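Acyl-CoA dehydrogenase FadE3 (Mycobacterium smegmatis, PDB 4IV6) belongs to the acyl-CoA dehydrogenase family of flavoproteins and binds dihydroflavine-adenine dinucleotide as a four-chain assembly. Local coordinates at residues B[33-41]-B[205-213]; B[162-173]-B[184-195]. All blocks are in the same frame, centred on the assembly; numbering follows the deposited sequence.

Contact 1 (33-41 with 205-213) joins the N-terminal helical region to the beta-rich middle region, while contact 2 (162-173 with 184-195) is a beta hairpin within the latter; their centres lie about 22 Å apart. They meet through Glu210 of contact 1, whose OE1 forms a salt bridge with Arg163 NH1 at 3.0 Å and whose OE2 probably accepts a hydrogen bond from Arg162 N, also at 3.0 Å. Arg163 additionally makes a cation-pi contact with the ring of Tyr39. Contact 1 contributes Tyr206 and Ser211 to the dihydroflavine-adenine dinucleotide pocket; contact 2 lies further off, the side chain of Met170 being about 8 Å from the ligand.

Contact 1: residues B[33-41]-B[205-213]; sequences LEHANTYPE and GYKGVESCE. With FDA (dihydroflavine-adenine dinucleotide), chain D.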
loop_
_atom_site.group_PDB
_atom_site.type_symbol
_atom_site.label_atom_id
_atom_site.label_comp_id
_atom_site.label_asym_id
_atom_site.label_seq_id
_atom_site.Cartn_x
_atom_site.Cartn_y
_atom_site.Cartn_z
ATOM N N LEU B 33 -5.385 -34.063 6.215
ATOM C CA LEU B 33 -6.107 -33.762 7.439
ATOM C C LEU B 33 -6.847 -32.424 7.314
ATOM O O LEU B 33 -8.030 -32.376 7.593
ATOM C CB LEU B 33 -5.162 -33.690 8.639
ATOM C CG LEU B 33 -4.388 -34.956 9.064
ATOM C CD1 LEU B 33 -3.318 -34.563 10.056
ATOM C CD2 LEU B 33 -5.294 -36.037 9.652
ATOM N N GLU B 34 -6.127 -31.374 6.877
ATOM C CA GLU B 34 -6.627 -29.963 6.847
ATOM C C GLU B 34 -7.769 -29.880 5.871
ATOM O O GLU B 34 -8.803 -29.285 6.180
ATOM C CB GLU B 34 -5.518 -28.969 6.449
ATOM C CG GLU B 34 -5.782 -27.463 6.692
ATOM C CD GLU B 34 -6.594 -26.788 5.610
ATOM O OE1 GLU B 34 -6.656 -27.283 4.475
ATOM O OE2 GLU B 34 -7.168 -25.705 5.884
ATOM N N HIS B 35 -7.593 -30.504 4.708
ATOM C CA HIS B 35 -8.647 -30.530 3.699
ATOM C C HIS B 35 -9.897 -31.225 4.262
ATOM O O HIS B 35 -11.010 -30.784 4.005
ATOM C CB HIS B 35 -8.189 -31.199 2.391
ATOM C CG HIS B 35 -9.305 -31.432 1.407
ATOM N ND1 HIS B 35 -9.925 -32.657 1.247
ATOM C CD2 HIS B 35 -9.929 -30.585 0.552
ATOM C CE1 HIS B 35 -10.869 -32.559 0.327
ATOM N NE2 HIS B 35 -10.895 -31.312 -0.109
ATOM N N ALA B 36 -9.716 -32.272 5.055
ATOM C CA ALA B 36 -10.877 -33.046 5.588
ATOM C C ALA B 36 -11.404 -32.521 6.932
ATOM O O ALA B 36 -12.310 -33.089 7.513
ATOM C CB ALA B 36 -10.520 -34.519 5.712
ATOM N N ASN B 37 -10.824 -31.437 7.428
ATOM C CA ASN B 37 -11.135 -30.906 8.760
ATOM C C ASN B 37 -11.020 -31.964 9.855
ATOM O O ASN B 37 -11.824 -31.988 10.774
ATOM C CB ASN B 37 -12.525 -30.258 8.787
ATOM C CG ASN B 37 -12.728 -29.367 9.998
ATOM O OD1 ASN B 37 -11.817 -28.676 10.432
ATOM N ND2 ASN B 37 -13.927 -29.375 10.540
ATOM N N THR B 38 -10.004 -32.829 9.753
ATOM C CA THR B 38 -9.808 -33.927 10.696
ATOM C C THR B 38 -9.039 -33.446 11.906
ATOM O O THR B 38 -8.019 -32.770 11.786
ATOM C CB THR B 38 -9.061 -35.096 9.998
ATOM O OG1 THR B 38 -9.821 -35.513 8.865
ATOM C CG2 THR B 38 -8.823 -36.290 10.949
ATOM N N TYR B 39 -9.519 -33.780 13.094
ATOM C CA TYR B 39 -8.822 -33.343 14.302
ATOM C C TYR B 39 -7.502 -34.108 14.354
ATOM O O TYR B 39 -7.502 -35.315 14.225
ATOM C CB TYR B 39 -9.657 -33.566 15.559
ATOM C CG TYR B 39 -8.881 -33.329 16.835
ATOM C CD1 TYR B 39 -8.524 -32.035 17.240
ATOM C CD2 TYR B 39 -8.473 -34.403 17.613
ATOM C CE1 TYR B 39 -7.787 -31.832 18.412
ATOM C CE2 TYR B 39 -7.760 -34.215 18.779
ATOM C CZ TYR B 39 -7.416 -32.932 19.175
ATOM O OH TYR B 39 -6.693 -32.775 20.351
ATOM N N PRO B 40 -6.357 -33.393 14.453
ATOM C CA PRO B 40 -5.072 -34.090 14.352
ATOM C C PRO B 40 -4.639 -34.709 15.689
ATOM O O PRO B 40 -3.715 -34.228 16.353
ATOM C CB PRO B 40 -4.118 -32.996 13.899
ATOM C CG PRO B 40 -4.690 -31.751 14.466
ATOM C CD PRO B 40 -6.186 -31.937 14.546
ATOM N N GLU B 41 -5.313 -35.776 16.073
ATOM C CA GLU B 41 -5.125 -36.348 17.382
ATOM C C GLU B 41 -3.705 -36.887 17.596
ATOM O O GLU B 41 -3.107 -36.644 18.633
ATOM C CB GLU B 41 -6.179 -37.412 17.639
ATOM C CG GLU B 41 -6.091 -37.960 19.046
ATOM C CD GLU B 41 -7.101 -39.024 19.337
ATOM O OE1 GLU B 41 -7.630 -39.669 18.404
ATOM O OE2 GLU B 41 -7.353 -39.219 20.531
ATOM N N GLY B 205 -10.256 -21.132 7.316
ATOM C CA GLY B 205 -8.975 -21.809 7.601
ATOM C C GLY B 205 -8.944 -22.178 9.083
ATOM O O GLY B 205 -10.000 -22.333 9.711
ATOM N N TYR B 206 -7.742 -22.367 9.629
ATOM C CA TYR B 206 -7.601 -22.776 11.021
ATOM C C TYR B 206 -8.329 -24.104 11.203
ATOM O O TYR B 206 -8.977 -24.314 12.204
ATOM C CB TYR B 206 -8.213 -21.707 11.948
ATOM C CG TYR B 206 -7.791 -21.738 13.419
ATOM C CD1 TYR B 206 -6.928 -22.719 13.938
ATOM C CD2 TYR B 206 -8.267 -20.791 14.292
ATOM C CE1 TYR B 206 -6.589 -22.733 15.297
ATOM C CE2 TYR B 206 -7.925 -20.782 15.632
ATOM C CZ TYR B 206 -7.081 -21.735 16.129
ATOM O OH TYR B 206 -6.746 -21.695 17.469
ATOM N N LYS B 207 -8.224 -24.984 10.224
ATOM C CA LYS B 207 -8.989 -26.227 10.247
ATOM C C LYS B 207 -8.354 -27.287 11.170
ATOM O O LYS B 207 -7.242 -27.120 11.640
ATOM C CB LYS B 207 -9.204 -26.722 8.811
ATOM C CG LYS B 207 -10.301 -25.876 8.138
ATOM C CD LYS B 207 -10.555 -26.141 6.673
ATOM C CE LYS B 207 -11.423 -27.359 6.483
ATOM N NZ LYS B 207 -11.342 -27.864 5.073
ATOM N N GLY B 208 -9.082 -28.347 11.457
ATOM C CA GLY B 208 -8.581 -29.371 12.404
ATOM C C GLY B 208 -8.905 -29.056 13.860
ATOM O O GLY B 208 -9.448 -29.912 14.574
ATOM N N VAL B 209 -8.565 -27.838 14.287
ATOM C CA VAL B 209 -8.974 -27.267 15.592
ATOM C C VAL B 209 -10.404 -26.736 15.571
ATOM O O VAL B 209 -10.762 -25.942 14.702
ATOM C CB VAL B 209 -8.040 -26.098 15.988
ATOM C CG1 VAL B 209 -8.611 -25.257 17.137
ATOM C CG2 VAL B 209 -6.678 -26.659 16.366
ATOM N N GLU B 210 -11.206 -27.154 16.548
ATOM C CA GLU B 210 -12.593 -26.714 16.647
ATOM C C GLU B 210 -12.670 -25.327 17.291
ATOM O O GLU B 210 -11.868 -25.017 18.148
ATOM C CB GLU B 210 -13.442 -27.742 17.403
ATOM C CG GLU B 210 -13.339 -27.759 18.936
ATOM C CD GLU B 210 -12.077 -28.400 19.512
ATOM O OE1 GLU B 210 -11.147 -28.754 18.745
ATOM O OE2 GLU B 210 -12.014 -28.559 20.751
ATOM N N SER B 211 -13.597 -24.495 16.813
ATOM C CA SER B 211 -14.033 -23.289 17.500
ATOM C C SER B 211 -15.524 -23.382 17.681
ATOM O O SER B 211 -16.235 -23.720 16.729
ATOM C CB SER B 211 -13.668 -22.039 16.714
ATOM O OG SER B 211 -12.238 -21.922 16.701
ATOM N N CYS B 212 -15.988 -23.098 18.888
ATOM C CA CYS B 212 -17.350 -23.428 19.287
ATOM C C CYS B 212 -18.165 -22.316 19.928
ATOM O O CYS B 212 -17.619 -21.389 20.554
ATOM C CB CYS B 212 -17.289 -24.579 20.287
ATOM S SG CYS B 212 -16.408 -26.045 19.690
ATOM N N GLU B 213 -19.475 -22.451 19.787
ATOM C CA GLU B 213 -20.415 -21.741 20.623
ATOM C C GLU B 213 -20.629 -22.482 21.940
ATOM O O GLU B 213 -20.790 -23.699 21.950
ATOM C CB GLU B 213 -21.754 -21.541 19.930
ATOM C CG GLU B 213 -22.668 -20.583 20.686
ATOM C CD GLU B 213 -24.007 -20.395 19.980
ATOM O OE1 GLU B 213 -25.069 -20.819 20.488
ATOM O OE2 GLU B 213 -23.963 -19.877 18.860
HETATM P PA FDA D . -16.746 -6.867 16.285
HETATM O O1A FDA D . -16.283 -6.402 17.643
HETATM O O2A FDA D . -18.209 -7.083 16.011
HETATM O O5B FDA D . -16.151 -5.854 15.197
HETATM C C5B FDA D . -16.551 -5.867 13.807
HETATM C C4B FDA D . -15.717 -4.826 13.038
HETATM O O4B FDA D . -15.804 -3.527 13.655
HETATM C C3B FDA D . -14.241 -5.158 13.044
HETATM O O3B FDA D . -13.630 -4.610 11.855
HETATM C C2B FDA D . -13.761 -4.451 14.293
HETATM O O2B FDA D . -12.365 -4.165 14.314
HETATM C C1B FDA D . -14.538 -3.162 14.183
HETATM N N9A FDA D . -14.699 -2.452 15.481
HETATM C C8A FDA D . -15.484 -2.854 16.505
HETATM N N7A FDA D . -15.434 -1.957 17.510
HETATM C C5A FDA D . -14.591 -0.973 17.116
HETATM C C6A FDA D . -14.081 0.265 17.682
HETATM N N6A FDA D . -14.473 0.636 18.902
HETATM N N1A FDA D . -13.213 1.027 16.980
HETATM C C2A FDA D . -12.843 0.670 15.739
HETATM N N3A FDA D . -13.265 -0.467 15.142
HETATM C C4A FDA D . -14.131 -1.288 15.770
HETATM N N1 FDA D . -12.381 -15.486 21.165
HETATM C C2 FDA D . -12.211 -16.054 22.355
HETATM O O2 FDA D . -12.674 -15.489 23.364
HETATM N N3 FDA D . -11.555 -17.219 22.504
HETATM C C4 FDA D . -11.036 -17.917 21.494
HETATM O O4 FDA D . -10.457 -19.020 21.688
HETATM C C4X FDA D . -11.157 -17.339 20.140
HETATM N N5 FDA D . -10.701 -17.957 19.031
HETATM C C5X FDA D . -11.207 -17.614 17.819
HETATM C C6 FDA D . -11.101 -18.470 16.717
HETATM C C7 FDA D . -11.586 -18.106 15.461
HETATM C C7M FDA D . -11.496 -19.053 14.292
HETATM C C8 FDA D . -12.179 -16.839 15.285
HETATM C C8M FDA D . -12.727 -16.349 13.965
HETATM C C9 FDA D . -12.292 -15.995 16.379
HETATM C C9A FDA D . -11.830 -16.373 17.649
HETATM N N10 FDA D . -11.998 -15.497 18.742
HETATM C C10 FDA D . -11.904 -16.067 20.031
HETATM C "C1'" FDA D . -12.972 -14.411 18.579
HETATM C "C2'" FDA D . -12.200 -13.167 18.196
HETATM O "O2'" FDA D . -11.376 -12.717 19.272
HETATM C "C3'" FDA D . -13.202 -12.090 17.780
HETATM O "O3'" FDA D . -13.671 -12.412 16.474
HETATM C "C4'" FDA D . -12.616 -10.698 17.758
HETATM O "O4'" FDA D . -12.608 -10.262 19.127
HETATM C "C5'" FDA D . -13.495 -9.715 16.964
HETATM O "O5'" FDA D . -14.822 -9.830 17.426
HETATM P P FDA D . -16.126 -9.623 16.550
HETATM O O1P FDA D . -17.237 -9.640 17.581
HETATM O O2P FDA D . -16.146 -10.624 15.447
HETATM O O3P FDA D . -15.882 -8.162 15.912
HETATM O O HOH W 1 -9.235 -27.120 3.401
HETATM O O HOH W 2 -6.109 -24.519 8.099
#
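Lys207 reaches across to the C-terminal end of helix 30-35, where its NZ donates to two successive carbonyls, Glu34 O and His35 O, each at 3.1 Å. The first bond lies in the carbonyl plane on a lone pair; in the second the amine sits above the plane. A bend at chi3 (80°) in an otherwise extended chain brings the amine to this helix end. Gly208 N completes the direct hydrogen bonds with a nearly straight one (173°) to Asn37 OD1 at 2.9 Å.

One water donates to Glu34 OE1 and accepts from Lys207 NZ; another joins Glu34 OE2 to Lys207 N. The Glu34 carboxylate is also held by a salt bridge to Arg357, and its OE2 lies 3.5 Å from Lys207 CD, the side chains crossing at about a right angle.

Asn37, with positive phi, ends the helix in a Schellman motif, and its N shares Glu34 O with the lysine. Through the bonds of Lys207 and Gly208, this helix terminus of the N-terminal region is joined to the loop entering strand 211-216 of the middle region.

Gly208 CA approaches Thr38 O, while Gly208 O receives a CA-H...O contact from Tyr39 CA at 3.5 Å and lies at the edge of the Tyr39 ring, in plane. Tyr206 CD2 and Ser211 OG come to 3.7 Å from C7M and 3.6 Å from C6 of dihydroflavine-adenine dinucleotide, respectively.

Contact 2: residues B[162-173]-B[184-195]; sequences RRSDLVALMCKT and VSILLVEKVPGF
Lys191 NZ donates to Ser164 O at 2.7 Å, sitting above that carbonyl's plane, and makes a weak hydrogen bond to Asp165 OD1 at 3.3 Å within a salt bridge; Ala161 O is a third acceptor. Bends at chi2 and chi4 fold the chain back to these oxygens, with CD over one face of the Phe195 ring. Val167 CG2 meets the edge of that ring, 3.9 Å from CZ.

Between strands 166-172 and 184-190, the hydrogen-bonded pairs Val167-Val189, Leu169-Leu187 and Cys171-Ser185 each make two backbone bonds, forming an antiparallel beta hairpin of the middle region. At the end next to the hairpin loop, Thr173 OG1 and Ser185 OG share a hydrogen bond of 2.7 Å; Ser185 OG is also hydrogen-bonded to Gly232 N.

On the face carrying Ala168, Met170, Val184 and Ile186, helix 234-270 packs against the last three. With chi1 at -175°, Met170 directs CG away from its own N and onto Val184 CG1, at a tight 3.4 Å. The face with Leu169 and Leu187 turns to strand 148-159; there Leu169 CB meets Val189 CG2 and Cys171 SG touches Leu187. Paired backbone bonds set the register, the faces are largely apolar, and polar side-chain bonds lie at both ends.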
loop_
_atom_site.group_PDB
_atom_site.type_symbol
_atom_site.label_atom_id
_atom_site.label_comp_id
_atom_site.label_asym_id
_atom_site.label_seq_id
_atom_site.Cartn_x
_atom_site.Cartn_y
_atom_site.Cartn_z
ATOM N N ARG B 162 -13.960 -28.037 22.919
ATOM C CA ARG B 162 -14.384 -29.428 23.110
ATOM C C ARG B 162 -13.258 -30.242 23.774
ATOM O O ARG B 162 -13.481 -30.991 24.720
ATOM C CB ARG B 162 -14.765 -30.045 21.754
ATOM C CG ARG B 162 -15.591 -31.320 21.820
ATOM C CD ARG B 162 -16.140 -31.792 20.462
ATOM N NE ARG B 162 -16.877 -30.751 19.704
ATOM C CZ ARG B 162 -18.108 -30.318 19.979
ATOM N NH1 ARG B 162 -18.807 -30.786 21.021
ATOM N NH2 ARG B 162 -18.662 -29.395 19.209
ATOM N N ARG B 163 -12.044 -30.054 23.287
ATOM C CA ARG B 163 -10.879 -30.798 23.780
ATOM C C ARG B 163 -10.353 -30.232 25.114
ATOM O O ARG B 163 -9.603 -30.909 25.793
ATOM C CB ARG B 163 -9.732 -30.758 22.760
ATOM C CG ARG B 163 -9.965 -31.316 21.338
ATOM C CD ARG B 163 -10.897 -32.475 21.318
ATOM N NE ARG B 163 -11.031 -33.261 20.082
ATOM C CZ ARG B 163 -11.587 -32.915 18.909
ATOM N NH1 ARG B 163 -11.960 -31.657 18.582
ATOM N NH2 ARG B 163 -11.705 -33.881 17.997
ATOM N N SER B 164 -10.719 -28.989 25.468
ATOM C CA SER B 164 -10.262 -28.360 26.700
ATOM C C SER B 164 -11.257 -28.573 27.837
ATOM O O SER B 164 -12.417 -28.155 27.742
ATOM C CB SER B 164 -10.058 -26.857 26.519
ATOM O OG SER B 164 -9.064 -26.596 25.556
ATOM N N ASP B 165 -10.816 -29.185 28.924
ATOM C CA ASP B 165 -11.727 -29.371 30.039
ATOM C C ASP B 165 -11.594 -28.347 31.173
ATOM O O ASP B 165 -12.251 -28.493 32.202
ATOM C CB ASP B 165 -11.637 -30.803 30.530
ATOM C CG ASP B 165 -12.341 -31.771 29.573
ATOM O OD1 ASP B 165 -13.054 -31.321 28.630
ATOM O OD2 ASP B 165 -12.192 -32.976 29.758
ATOM N N LEU B 166 -10.775 -27.315 30.971
ATOM C CA LEU B 166 -10.822 -26.115 31.824
ATOM C C LEU B 166 -10.951 -24.900 30.937
ATOM O O LEU B 166 -10.206 -24.743 29.981
ATOM C CB LEU B 166 -9.578 -25.984 32.680
ATOM C CG LEU B 166 -9.504 -24.783 33.633
ATOM C CD1 LEU B 166 -10.537 -24.911 34.738
ATOM C CD2 LEU B 166 -8.113 -24.689 34.202
ATOM N N VAL B 167 -11.908 -24.038 31.247
ATOM C CA VAL B 167 -12.158 -22.845 30.440
ATOM C C VAL B 167 -12.057 -21.629 31.368
ATOM O O VAL B 167 -12.702 -21.582 32.419
ATOM C CB VAL B 167 -13.536 -22.952 29.745
ATOM C CG1 VAL B 167 -13.873 -21.663 28.998
ATOM C CG2 VAL B 167 -13.565 -24.139 28.790
ATOM N N ALA B 168 -11.180 -20.699 31.025
ATOM C CA ALA B 168 -11.084 -19.434 31.724
ATOM C C ALA B 168 -12.155 -18.500 31.156
ATOM O O ALA B 168 -12.016 -17.948 30.066
ATOM C CB ALA B 168 -9.698 -18.832 31.574
ATOM N N LEU B 169 -13.227 -18.336 31.919
ATOM C CA LEU B 169 -14.433 -17.671 31.443
ATOM C C LEU B 169 -14.501 -16.259 31.980
ATOM O O LEU B 169 -14.605 -16.075 33.187
ATOM C CB LEU B 169 -15.664 -18.426 31.935
ATOM C CG LEU B 169 -17.019 -17.914 31.454
ATOM C CD1 LEU B 169 -17.215 -18.183 29.957
ATOM C CD2 LEU B 169 -18.124 -18.584 32.232
ATOM N N MET B 170 -14.489 -15.268 31.096
ATOM C CA MET B 170 -14.671 -13.881 31.525
ATOM C C MET B 170 -16.163 -13.633 31.556
ATOM O O MET B 170 -16.867 -13.890 30.565
ATOM C CB MET B 170 -13.969 -12.909 30.590
ATOM C CG MET B 170 -14.018 -11.454 31.066
ATOM S SD MET B 170 -13.181 -10.301 29.940
ATOM C CE MET B 170 -11.498 -10.562 30.387
ATOM N N CYS B 171 -16.642 -13.171 32.704
ATOM C CA CYS B 171 -18.075 -13.025 32.949
ATOM C C CYS B 171 -18.346 -11.943 33.979
ATOM O O CYS B 171 -17.439 -11.484 34.649
ATOM C CB CYS B 171 -18.665 -14.354 33.391
ATOM S SG CYS B 171 -17.865 -15.092 34.820
ATOM N N LYS B 172 -19.595 -11.492 34.059
ATOM C CA LYS B 172 -19.989 -10.457 34.995
ATOM C C LYS B 172 -20.412 -11.055 36.322
ATOM O O LYS B 172 -21.499 -11.649 36.431
ATOM C CB LYS B 172 -21.111 -9.575 34.414
ATOM C CG LYS B 172 -20.639 -8.651 33.278
ATOM C CD LYS B 172 -21.776 -7.822 32.699
ATOM C CE LYS B 172 -21.238 -6.800 31.714
ATOM N NZ LYS B 172 -22.277 -6.188 30.862
ATOM N N THR B 173 -19.563 -10.877 37.334
ATOM C CA THR B 173 -19.920 -11.234 38.718
ATOM C C THR B 173 -20.773 -10.160 39.361
ATOM O O THR B 173 -21.471 -10.448 40.324
ATOM C CB THR B 173 -18.702 -11.542 39.612
ATOM O OG1 THR B 173 -17.674 -10.558 39.398
ATOM C CG2 THR B 173 -18.169 -12.946 39.278
ATOM N N VAL B 184 -16.523 -7.318 36.323
ATOM C CA VAL B 184 -16.069 -8.418 35.446
ATOM C C VAL B 184 -14.934 -9.196 36.073
ATOM O O VAL B 184 -13.946 -8.599 36.519
ATOM C CB VAL B 184 -15.633 -7.878 34.064
ATOM C CG1 VAL B 184 -15.021 -8.961 33.209
ATOM C CG2 VAL B 184 -16.854 -7.320 33.332
ATOM N N SER B 185 -15.068 -10.519 36.087
ATOM C CA SER B 185 -14.099 -11.413 36.684
ATOM C C SER B 185 -13.814 -12.553 35.742
ATOM O O SER B 185 -14.477 -12.705 34.718
ATOM C CB SER B 185 -14.639 -11.988 38.006
ATOM O OG SER B 185 -15.075 -10.943 38.859
ATOM N N ILE B 186 -12.829 -13.362 36.096
ATOM C CA ILE B 186 -12.530 -14.572 35.360
ATOM C C ILE B 186 -12.727 -15.768 36.284
ATOM O O ILE B 186 -12.235 -15.769 37.411
ATOM C CB ILE B 186 -11.110 -14.534 34.818
ATOM C CG1 ILE B 186 -10.982 -13.440 33.736
ATOM C CG2 ILE B 186 -10.720 -15.903 34.264
ATOM C CD1 ILE B 186 -9.542 -13.200 33.300
ATOM N N LEU B 187 -13.479 -16.758 35.816
ATOM C CA LEU B 187 -13.714 -17.979 36.559
ATOM C C LEU B 187 -13.111 -19.136 35.788
ATOM O O LEU B 187 -13.181 -19.168 34.548
ATOM C CB LEU B 187 -15.218 -18.239 36.763
ATOM C CG LEU B 187 -16.126 -17.182 37.422
ATOM C CD1 LEU B 187 -17.513 -17.775 37.689
ATOM C CD2 LEU B 187 -15.565 -16.629 38.698
ATOM N N LEU B 188 -12.508 -20.073 36.516
ATOM C CA LEU B 188 -11.951 -21.279 35.933
ATOM C C LEU B 188 -13.046 -22.338 35.985
ATOM O O LEU B 188 -13.310 -22.889 37.007
ATOM C CB LEU B 188 -10.724 -21.742 36.730
ATOM C CG LEU B 188 -9.663 -20.658 36.939
ATOM C CD1 LEU B 188 -8.571 -21.133 37.860
ATOM C CD2 LEU B 188 -9.095 -20.270 35.604
ATOM N N VAL B 189 -13.673 -22.597 34.855
ATOM C CA VAL B 189 -14.862 -23.430 34.755
ATOM C C VAL B 189 -14.542 -24.784 34.140
ATOM O O VAL B 189 -14.028 -24.861 33.021
ATOM C CB VAL B 189 -15.878 -22.715 33.844
ATOM C CG1 VAL B 189 -17.165 -23.522 33.696
ATOM C CG2 VAL B 189 -16.168 -21.340 34.436
ATOM N N GLU B 190 -14.867 -25.838 34.868
ATOM C CA GLU B 190 -14.817 -27.183 34.336
ATOM C C GLU B 190 -16.123 -27.534 33.586
ATOM O O GLU B 190 -17.102 -26.789 33.615
ATOM C CB GLU B 190 -14.561 -28.198 35.475
ATOM C CG GLU B 190 -13.321 -27.864 36.276
ATOM C CD GLU B 190 -13.010 -28.889 37.359
ATOM O OE1 GLU B 190 -13.793 -29.829 37.580
ATOM O OE2 GLU B 190 -11.974 -28.754 37.986
ATOM N N LYS B 191 -16.120 -28.679 32.924
ATOM C CA LYS B 191 -17.273 -29.146 32.159
ATOM C C LYS B 191 -18.414 -29.660 33.078
ATOM O O LYS B 191 -18.639 -30.856 33.202
ATOM C CB LYS B 191 -16.834 -30.219 31.161
ATOM C CG LYS B 191 -15.876 -29.734 30.064
ATOM C CD LYS B 191 -16.568 -28.815 29.074
ATOM C CE LYS B 191 -15.598 -28.085 28.148
ATOM N NZ LYS B 191 -14.959 -28.997 27.177
ATOM N N VAL B 192 -19.126 -28.730 33.705
ATOM C CA VAL B 192 -20.176 -29.017 34.656
ATOM C C VAL B 192 -21.556 -29.099 33.968
ATOM O O VAL B 192 -21.717 -28.639 32.833
ATOM C CB VAL B 192 -20.213 -27.940 35.753
ATOM C CG1 VAL B 192 -18.870 -27.895 36.458
ATOM C CG2 VAL B 192 -20.558 -26.571 35.171
ATOM N N PRO B 193 -22.542 -29.696 34.654
ATOM C CA PRO B 193 -23.891 -29.713 34.115
ATOM C C PRO B 193 -24.358 -28.284 33.811
ATOM O O PRO B 193 -24.122 -27.385 34.601
ATOM C CB PRO B 193 -24.717 -30.383 35.243
ATOM C CG PRO B 193 -23.725 -31.306 35.893
ATOM C CD PRO B 193 -22.436 -30.501 35.886
ATOM N N GLY B 194 -24.921 -28.068 32.635
ATOM C CA GLY B 194 -25.386 -26.738 32.259
ATOM C C GLY B 194 -24.404 -26.007 31.339
ATOM O O GLY B 194 -24.719 -24.938 30.829
ATOM N N PHE B 195 -23.209 -26.564 31.154
ATOM C CA PHE B 195 -22.200 -25.953 30.282
ATOM C C PHE B 195 -22.203 -26.771 28.989
ATOM O O PHE B 195 -21.662 -27.879 28.957
ATOM C CB PHE B 195 -20.832 -26.006 30.992
ATOM C CG PHE B 195 -19.660 -25.479 30.195
ATOM C CD1 PHE B 195 -19.772 -25.054 28.876
ATOM C CD2 PHE B 195 -18.416 -25.480 30.775
ATOM C CE1 PHE B 195 -18.671 -24.612 28.173
ATOM C CE2 PHE B 195 -17.306 -25.034 30.089
ATOM C CZ PHE B 195 -17.440 -24.599 28.778
HETATM O O HOH W 3 -13.981 -30.548 33.040
#